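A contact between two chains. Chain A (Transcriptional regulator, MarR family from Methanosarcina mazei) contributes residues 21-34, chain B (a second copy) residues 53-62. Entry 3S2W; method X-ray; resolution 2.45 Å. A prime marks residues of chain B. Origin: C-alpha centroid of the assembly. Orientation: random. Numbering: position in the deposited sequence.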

ATOM      1  N   LYS A  21      -4.209  16.477  -7.289  1.00 89.08           N
ATOM      2  CA  LYS A  21      -5.287  15.506  -7.111  1.00 80.97           C
ATOM      3  C   LYS A  21      -4.739  14.079  -7.126  1.00 66.74           C
ATOM      4  O   LYS A  21      -5.436  13.126  -6.771  1.00 62.00           O
ATOM      5  N   GLU A  22      -3.481  13.938  -7.526  1.00 58.71           N
ATOM      6  CA  GLU A  22      -2.799  12.652  -7.448  1.00 59.73           C
ATOM      7  C   GLU A  22      -2.128  12.419  -6.098  1.00 57.30           C
ATOM      8  O   GLU A  22      -1.741  11.297  -5.787  1.00 62.32           O
ATOM      9  N   PHE A  23      -2.005  13.470  -5.294  1.00 45.68           N
ATOM     10  CA  PHE A  23      -1.156  13.400  -4.116  1.00 53.94           C
ATOM     11  C   PHE A  23      -1.647  12.409  -3.047  1.00 52.36           C
ATOM     12  O   PHE A  23      -0.844  11.725  -2.415  1.00 50.99           O
ATOM     13  N   ILE A  24      -2.961  12.350  -2.858  1.00 43.52           N
ATOM     14  CA  ILE A  24      -3.579  11.434  -1.926  1.00 48.89           C
ATOM     15  C   ILE A  24      -3.085  10.003  -2.193  1.00 52.43           C
ATOM     16  O   ILE A  24      -2.476   9.368  -1.326  1.00 42.74           O
ATOM     17  N   GLY A  25      -3.340   9.516  -3.405  1.00 48.70           N
ATOM     18  CA  GLY A  25      -2.935   8.182  -3.797  1.00 39.49           C
ATOM     19  C   GLY A  25      -1.435   7.964  -3.724  1.00 38.19           C
ATOM     20  O   GLY A  25      -0.975   6.915  -3.297  1.00 46.64           O
ATOM     21  N   LYS A  26      -0.669   8.961  -4.133  1.00 34.03           N
ATOM     22  CA  LYS A  26       0.781   8.879  -4.053  1.00 42.60           C
ATOM     23  C   LYS A  26       1.251   8.768  -2.583  1.00 44.26           C
ATOM     24  O   LYS A  26       2.027   7.869  -2.222  1.00 46.45           O
ATOM     25  N   ALA A  27       0.768   9.664  -1.732  1.00 42.08           N
ATOM     26  CA  ALA A  27       1.180   9.658  -0.332  1.00 40.31           C
ATOM     27  C   ALA A  27       0.905   8.280   0.303  1.00 40.14           C
ATOM     28  O   ALA A  27       1.731   7.729   1.035  1.00 42.76           O
ATOM     29  N   ILE A  28      -0.264   7.734  -0.004  1.00 37.00           N
ATOM     30  CA  ILE A  28      -0.714   6.458   0.533  1.00 34.62           C
ATOM     31  C   ILE A  28       0.155   5.290   0.077  1.00 34.48           C
ATOM     32  O   ILE A  28       0.643   4.521   0.908  1.00 35.58           O
ATOM     33  N   SER A  29       0.386   5.177  -1.227  1.00 28.72           N
ATOM     34  CA  SER A  29       1.311   4.176  -1.772  1.00 35.55           C
ATOM     35  C   SER A  29       2.691   4.220  -1.122  1.00 37.47           C
ATOM     36  O   SER A  29       3.287   3.189  -0.872  1.00 40.69           O
ATOM     37  N   TYR A  30       3.211   5.417  -0.871  1.00 36.86           N
ATOM     38  CA  TYR A  30       4.519   5.530  -0.245  1.00 44.60           C
ATOM     39  C   TYR A  30       4.528   5.140   1.224  1.00 45.65           C
ATOM     40  O   TYR A  30       5.449   4.459   1.686  1.00 44.19           O
ATOM     41  N   LEU A  31       3.515   5.580   1.966  1.00 44.38           N
ATOM     42  CA  LEU A  31       3.475   5.270   3.381  1.00 41.16           C
ATOM     43  C   LEU A  31       3.346   3.761   3.531  1.00 42.50           C
ATOM     44  O   LEU A  31       4.038   3.130   4.344  1.00 45.84           O
ATOM     45  N   TYR A  32       2.501   3.178   2.700  1.00 34.17           N
ATOM     46  CA  TYR A  32       2.403   1.730   2.637  1.00 38.00           C
ATOM     47  C   TYR A  32       3.761   1.049   2.438  1.00 41.22           C
ATOM     48  O   TYR A  32       4.110   0.111   3.155  1.00 42.82           O
ATOM     49  N   ARG A  33       4.525   1.510   1.456  1.00 43.58           N
ATOM     50  CA  ARG A  33       5.792   0.849   1.143  1.00 44.02           C
ATOM     51  C   ARG A  33       6.827   1.069   2.212  1.00 40.27           C
ATOM     52  O   ARG A  33       7.579   0.155   2.536  1.00 37.14           O
ATOM     53  N   TYR A  34       6.876   2.288   2.744  1.00 40.47           N
ATOM     54  CA  TYR A  34       7.773   2.597   3.850  1.00 37.46           C
ATOM     55  C   TYR A  34       7.396   1.695   5.016  1.00 40.72           C
ATOM     56  O   TYR A  34       8.256   1.076   5.657  1.00 40.95           O
TER
ATOM     57  N   PHE B  53       2.045   0.258 -12.619  1.00 35.18           N
ATOM     58  CA  PHE B  53       1.502   1.612 -12.591  1.00 38.54           C
ATOM     59  C   PHE B  53       2.421   2.634 -11.919  1.00 30.01           C
ATOM     60  O   PHE B  53       2.628   3.713 -12.457  1.00 33.78           O
ATOM     61  N   PRO B  54       2.964   2.306 -10.735  1.00 36.36           N
ATOM     62  CA  PRO B  54       3.802   3.303 -10.039  1.00 35.82           C
ATOM     63  C   PRO B  54       5.081   3.638 -10.792  1.00 46.83           C
ATOM     64  O   PRO B  54       5.526   4.778 -10.718  1.00 56.71           O
ATOM     65  N   PHE B  55       5.651   2.658 -11.494  1.00 45.67           N
ATOM     66  CA  PHE B  55       6.853   2.863 -12.296  1.00 39.73           C
ATOM     67  C   PHE B  55       6.564   3.786 -13.473  1.00 42.33           C
ATOM     68  O   PHE B  55       7.356   4.669 -13.810  1.00 42.94           O
ATOM     69  N   LEU B  56       5.420   3.576 -14.101  1.00 36.89           N
ATOM     70  CA  LEU B  56       4.971   4.461 -15.163  1.00 42.11           C
ATOM     71  C   LEU B  56       4.818   5.890 -14.637  1.00 38.98           C
ATOM     72  O   LEU B  56       5.277   6.829 -15.254  1.00 42.41           O
HETATM   73  N   MSE B  57       4.189   6.052 -13.477  1.00 39.88           N
HETATM   74  CA  MSE B  57       3.988   7.396 -12.918  1.00 40.23           C
HETATM   75  C   MSE B  57       5.301   8.153 -12.630  1.00 37.16           C
HETATM   76  O   MSE B  57       5.444   9.305 -13.027  1.00 40.60           O
ATOM     77  N   ARG B  58       6.237   7.518 -11.924  1.00 30.52           N
ATOM     78  CA  ARG B  58       7.548   8.121 -11.699  1.00 40.05           C
ATOM     79  C   ARG B  58       8.243   8.525 -13.008  1.00 48.96           C
ATOM     80  O   ARG B  58       8.910   9.554 -13.043  1.00 55.55           O
ATOM     81  N   LEU B  59       8.080   7.736 -14.078  1.00 48.18           N
ATOM     82  CA  LEU B  59       8.718   8.061 -15.363  1.00 47.61           C
ATOM     83  C   LEU B  59       8.108   9.303 -15.988  1.00 51.11           C
ATOM     84  O   LEU B  59       8.754   9.986 -16.777  1.00 57.30           O
ATOM     85  N   TYR B  60       6.861   9.593 -15.634  1.00 49.76           N
ATOM     86  CA  TYR B  60       6.218  10.790 -16.135  1.00 48.50           C
ATOM     87  C   TYR B  60       6.872  12.009 -15.535  1.00 50.56           C
ATOM     88  O   TYR B  60       6.896  13.067 -16.154  1.00 48.57           O
ATOM     89  N   ARG B  61       7.426  11.852 -14.339  1.00 52.29           N
ATOM     90  CA  ARG B  61       8.125  12.951 -13.701  1.00 62.93           C
ATOM     91  C   ARG B  61       9.581  13.038 -14.163  1.00 63.80           C
ATOM     92  O   ARG B  61      10.157  14.119 -14.219  1.00 71.04           O
ATOM     93  N   GLU B  62      10.159  11.901 -14.531  1.00 61.85           N
ATOM     94  CA  GLU B  62      11.594  11.817 -14.774  1.00 63.10           C
ATOM     95  C   GLU B  62      11.960  10.689 -15.776  1.00 51.35           C
ATOM     96  O   GLU B  62      12.261   9.562 -15.379  1.00 57.97           O
TER

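Two helices from two copies of the same MarR-family regulator meet here, and they do so at arm's length. The axes of helix 23-34 and helix 53-61 come no closer than 12.5 Å and cross at -121°, too far apart for short side chains to interlock. Mostly long side chains bridge the space, and the surface buried between the stretches is a modest 287 Å², both sides summed.

Arg61′, Lys26 and Met57′ cover the most. Arg61′ lies near the end of its helix, where both backbone bonds from its own amide, to Met57′ O and Arg58′ O, are weak, and it points toward chain A with chi1 m, chi2 t and chi3 m. Its guanidinium meets the side chain of Lys26, whose CD lies 3.4 Å from Arg61′ NH2 and whose CE sits over one face of the planar group. Two cations side by side would seem a poor match, and the charged ends are indeed fairly close, with Lys26 NZ 4.6 Å from Arg61′ NH2. What makes the closest contact, however, is the aliphatic part of the lysine: a flat guanidinium accepts methylene groups over its face, where its hydrogen-bonding groups do not point. Lys26 also points toward its partner, and chi1 and chi2, both t, extend the chain across the gap before chi3 turns to m. Arg61′ is exposed and poorly ordered, so the details of this packing deserve some caution.

Met57′, present as selenomethionine, lies one helical turn before Arg61′ and likewise points toward chain A. All three of its chi angles are m, which folds the flexible, unbranched chain and brings its terminal methyl CE to 3.2 Å from Glu22 OE2. Glu22, near the beginning of its stretch, points toward chain B with chi1 m and chi2 at 138°, between the usual wells; its flexible chain lets the carboxylate reach the methyl while the residue stays partly exposed. The pairing is a close van der Waals approach of a methyl group to a carboxylate oxygen, and it supplies no charged partner for the glutamate.

One turn along from Lys26, Tyr30 starts sideways, but its long, rigid side chain, with chi1 m and chi2 at -88°, carries the hydroxyl into the gap. Tyr30 OH comes within 2.7 Å of Arg58′ NH1, and each group lies near the plane of the other, an edge-to-edge approach; the geometry leaves open whether a hydrogen bond forms. Arg58′ also sets out sideways, and chi1 t, chi2 p and chi3 t bring its end nearer; arginine suits such a site because its long chain can still carry a planar, donor-rich end to the tyrosine hydroxyl. Tyr30 OH lies farther from Arg61′ NH2, at 4.1 Å.

Toward the far end of the chain A stretch, Arg33 points across with chi1 m and both chi2 and chi3 t, an extended form that spans the distance. Its NH1 stops 3.6 Å from Pro54′ CB. Proline suits the first turn of a helix, where its lack of an amide hydrogen costs no intrahelical hydrogen bond, and its compact ring, puckered C-gamma endo, offers the arginine a nonpolar surface.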

ATOM      1  CB  LYS A  21      -6.358  15.683  -8.189  1.00 93.88           C
ATOM      2  CG  LYS A  21      -6.824  17.132  -8.372  1.00103.68           C
ATOM      3  CD  LYS A  21      -7.973  17.246  -9.375  1.00110.31           C
ATOM      4  CE  LYS A  21      -7.530  16.975 -10.817  1.00111.72           C
ATOM      5  NZ  LYS A  21      -8.680  16.997 -11.781  1.00110.88           N
ATOM      6  CB  GLU A  22      -1.758  12.523  -8.557  1.00 61.16           C
ATOM      7  CG  GLU A  22      -2.338  12.126  -9.889  1.00 73.35           C
ATOM      8  CD  GLU A  22      -1.738  12.908 -11.028  1.00 85.36           C
ATOM      9  OE1 GLU A  22      -2.401  13.852 -11.509  1.00 90.67           O
ATOM     10  OE2 GLU A  22      -0.605  12.583 -11.442  1.00 90.07           O
ATOM     11  CB  PHE A  23      -0.930  14.785  -3.503  1.00 53.44           C
ATOM     12  CG  PHE A  23      -0.279  14.730  -2.161  1.00 57.28           C
ATOM     13  CD1 PHE A  23       1.098  14.615  -2.052  1.00 56.53           C
ATOM     14  CD2 PHE A  23      -1.048  14.744  -1.004  1.00 56.60           C
ATOM     15  CE1 PHE A  23       1.700  14.537  -0.810  1.00 58.23           C
ATOM     16  CE2 PHE A  23      -0.452  14.668   0.236  1.00 58.72           C
ATOM     17  CZ  PHE A  23       0.923  14.566   0.334  1.00 61.11           C
ATOM     18  CB  ILE A  24      -5.129  11.474  -2.024  1.00 54.34           C
ATOM     19  CG1 ILE A  24      -5.668  12.893  -1.836  1.00 70.24           C
ATOM     20  CG2 ILE A  24      -5.733  10.587  -0.970  1.00 58.69           C
ATOM     21  CD1 ILE A  24      -5.661  13.774  -3.104  1.00 79.40           C
ATOM     22  CB  LYS A  26       1.405  10.087  -4.765  1.00 53.70           C
ATOM     23  CG  LYS A  26       2.813   9.881  -5.300  1.00 69.76           C
ATOM     24  CD  LYS A  26       3.340  11.140  -5.996  1.00 78.90           C
ATOM     25  CE  LYS A  26       2.523  11.483  -7.245  1.00 82.43           C
ATOM     26  NZ  LYS A  26       2.147  12.935  -7.301  1.00 81.53           N
ATOM     27  CB  ALA A  27       0.476  10.794   0.451  1.00 28.58           C
ATOM     28  CB  ILE A  28      -2.200   6.246   0.186  1.00 40.10           C
ATOM     29  CG1 ILE A  28      -3.032   7.228   1.024  1.00 43.50           C
ATOM     30  CG2 ILE A  28      -2.637   4.788   0.376  1.00 24.24           C
ATOM     31  CD1 ILE A  28      -4.505   7.178   0.751  1.00 50.15           C
ATOM     32  CB  SER A  29       1.495   4.396  -3.266  1.00 45.32           C
ATOM     33  OG  SER A  29       0.243   4.651  -3.868  1.00 63.13           O
ATOM     34  CB  TYR A  30       5.087   6.945  -0.408  1.00 56.68           C
ATOM     35  CG  TYR A  30       5.746   7.176  -1.751  1.00 57.44           C
ATOM     36  CD1 TYR A  30       7.087   6.873  -1.942  1.00 51.74           C
ATOM     37  CD2 TYR A  30       5.023   7.687  -2.831  1.00 59.11           C
ATOM     38  CE1 TYR A  30       7.703   7.076  -3.169  1.00 50.49           C
ATOM     39  CE2 TYR A  30       5.623   7.891  -4.061  1.00 60.70           C
ATOM     40  CZ  TYR A  30       6.967   7.584  -4.223  1.00 62.49           C
ATOM     41  OH  TYR A  30       7.581   7.776  -5.437  1.00 71.34           O
ATOM     42  CB  LEU A  31       2.340   6.015   4.064  1.00 44.31           C
ATOM     43  CG  LEU A  31       2.569   7.520   4.235  1.00 38.97           C
ATOM     44  CD1 LEU A  31       1.274   8.221   4.542  1.00 36.02           C
ATOM     45  CD2 LEU A  31       3.591   7.805   5.308  1.00 46.17           C
ATOM     46  CB  TYR A  32       1.459   1.297   1.526  1.00 33.50           C
ATOM     47  CG  TYR A  32       1.502  -0.193   1.301  1.00 39.20           C
ATOM     48  CD1 TYR A  32       0.859  -1.068   2.180  1.00 37.57           C
ATOM     49  CD2 TYR A  32       2.186  -0.731   0.219  1.00 31.59           C
ATOM     50  CE1 TYR A  32       0.891  -2.450   1.980  1.00 33.07           C
ATOM     51  CE2 TYR A  32       2.236  -2.091   0.021  1.00 34.95           C
ATOM     52  CZ  TYR A  32       1.581  -2.955   0.902  1.00 42.26           C
ATOM     53  OH  TYR A  32       1.629  -4.317   0.692  1.00 49.63           O
ATOM     54  CB  ARG A  33       6.329   1.278  -0.213  1.00 43.41           C
ATOM     55  CG  ARG A  33       5.436   0.798  -1.327  1.00 52.90           C
ATOM     56  CD  ARG A  33       6.059   0.994  -2.694  1.00 66.58           C
ATOM     57  NE  ARG A  33       5.001   1.092  -3.686  1.00 71.51           N
ATOM     58  CZ  ARG A  33       4.653   2.215  -4.299  1.00 65.64           C
ATOM     59  NH1 ARG A  33       3.655   2.188  -5.171  1.00 57.26           N
ATOM     60  NH2 ARG A  33       5.311   3.350  -4.054  1.00 62.99           N
ATOM     61  CB  TYR A  34       7.639   4.065   4.271  1.00 31.91           C
ATOM     62  CG  TYR A  34       8.073   5.067   3.220  1.00 43.46           C
ATOM     63  CD1 TYR A  34       8.842   4.678   2.129  1.00 47.61           C
ATOM     64  CD2 TYR A  34       7.723   6.404   3.329  1.00 46.09           C
ATOM     65  CE1 TYR A  34       9.236   5.580   1.182  1.00 50.95           C
ATOM     66  CE2 TYR A  34       8.119   7.323   2.385  1.00 53.75           C
ATOM     67  CZ  TYR A  34       8.873   6.914   1.312  1.00 59.22           C
ATOM     68  OH  TYR A  34       9.274   7.849   0.373  1.00 56.90           O
TER
ATOM     69  CB  PHE B  53       0.120   1.616 -11.930  1.00 35.79           C
ATOM     70  CG  PHE B  53      -0.542   2.973 -11.874  1.00 38.01           C
ATOM     71  CD1 PHE B  53      -0.571   3.703 -10.681  1.00 33.19           C
ATOM     72  CD2 PHE B  53      -1.181   3.505 -12.999  1.00 44.68           C
ATOM     73  CE1 PHE B  53      -1.203   4.947 -10.603  1.00 30.60           C
ATOM     74  CE2 PHE B  53      -1.827   4.766 -12.938  1.00 37.54           C
ATOM     75  CZ  PHE B  53      -1.842   5.484 -11.739  1.00 30.27           C
ATOM     76  CB  PRO B  54       4.141   2.620  -8.693  1.00 33.82           C
ATOM     77  CG  PRO B  54       3.909   1.165  -8.914  1.00 35.53           C
ATOM     78  CD  PRO B  54       2.748   1.097  -9.911  1.00 41.56           C
ATOM     79  CB  PHE B  55       7.410   1.530 -12.800  1.00 31.17           C
ATOM     80  CG  PHE B  55       7.868   0.608 -11.710  1.00 35.22           C
ATOM     81  CD1 PHE B  55       9.128   0.753 -11.140  1.00 32.69           C
ATOM     82  CD2 PHE B  55       7.043  -0.414 -11.251  1.00 35.84           C
ATOM     83  CE1 PHE B  55       9.574  -0.106 -10.131  1.00 29.06           C
ATOM     84  CE2 PHE B  55       7.482  -1.276 -10.244  1.00 39.46           C
ATOM     85  CZ  PHE B  55       8.753  -1.122  -9.686  1.00 37.25           C
ATOM     86  CB  LEU B  56       3.637   3.950 -15.715  1.00 46.72           C
ATOM     87  CG  LEU B  56       3.441   3.918 -17.221  1.00 47.94           C
ATOM     88  CD1 LEU B  56       4.769   3.767 -17.939  1.00 43.10           C
ATOM     89  CD2 LEU B  56       2.506   2.777 -17.553  1.00 52.32           C
HETATM   90  CB  MSE B  57       3.095   7.351 -11.660  1.00 30.57           C
HETATM   91  CG  MSE B  57       1.622   6.951 -11.947  1.00 58.88           C
HETATM   92 SE   MSE B  57       0.652   8.209 -13.124  0.74 63.20          SE
HETATM   93  CE  MSE B  57       0.731   9.778 -11.964  1.00 54.44           C
ATOM     94  CB  ARG B  58       8.460   7.203 -10.883  1.00 49.49           C
ATOM     95  CG  ARG B  58       9.753   7.882 -10.363  1.00 69.09           C
ATOM     96  CD  ARG B  58       9.435   9.012  -9.385  1.00 69.39           C
ATOM     97  NE  ARG B  58      10.606   9.491  -8.660  1.00 75.84           N
ATOM     98  CZ  ARG B  58      10.788   9.350  -7.345  1.00 84.92           C
ATOM     99  NH1 ARG B  58       9.876   8.739  -6.598  1.00 84.73           N
ATOM    100  NH2 ARG B  58      11.886   9.826  -6.766  1.00 86.14           N
ATOM    101  CB  LEU B  59       8.688   6.886 -16.356  1.00 39.81           C
ATOM    102  CG  LEU B  59       9.697   5.771 -16.051  1.00 43.39           C
ATOM    103  CD1 LEU B  59       9.380   4.525 -16.843  1.00 42.64           C
ATOM    104  CD2 LEU B  59      11.127   6.235 -16.297  1.00 39.34           C
ATOM    105  CB  TYR B  60       4.709  10.778 -15.884  1.00 42.86           C
ATOM    106  CG  TYR B  60       3.994   9.805 -16.793  1.00 38.95           C
ATOM    107  CD1 TYR B  60       4.495   9.530 -18.056  1.00 40.58           C
ATOM    108  CD2 TYR B  60       2.833   9.155 -16.389  1.00 30.62           C
ATOM    109  CE1 TYR B  60       3.870   8.642 -18.906  1.00 39.47           C
ATOM    110  CE2 TYR B  60       2.205   8.251 -17.220  1.00 37.78           C
ATOM    111  CZ  TYR B  60       2.732   7.994 -18.491  1.00 47.62           C
ATOM    112  OH  TYR B  60       2.125   7.096 -19.351  1.00 44.73           O
ATOM    113  CB  ARG B  61       8.032  12.841 -12.173  1.00 76.94           C
ATOM    114  CG  ARG B  61       6.785  13.505 -11.572  1.00 93.85           C
ATOM    115  CD  ARG B  61       6.728  13.356 -10.048  1.00108.74           C
ATOM    116  NE  ARG B  61       6.261  12.030  -9.640  1.00119.94           N
ATOM    117  CZ  ARG B  61       6.277  11.571  -8.389  1.00122.05           C
ATOM    118  NH1 ARG B  61       6.749  12.330  -7.405  1.00121.30           N
ATOM    119  NH2 ARG B  61       5.825  10.347  -8.128  1.00116.58           N
ATOM    120  CB  GLU B  62      12.303  11.639 -13.422  1.00 69.18           C
ATOM    121  CG  GLU B  62      13.829  11.676 -13.454  1.00 89.76           C
ATOM    122  CD  GLU B  62      14.409  13.074 -13.625  1.00104.82           C
ATOM    123  OE1 GLU B  62      15.619  13.179 -13.934  1.00106.38           O
ATOM    124  OE2 GLU B  62      13.665  14.064 -13.446  1.00112.35           O
TER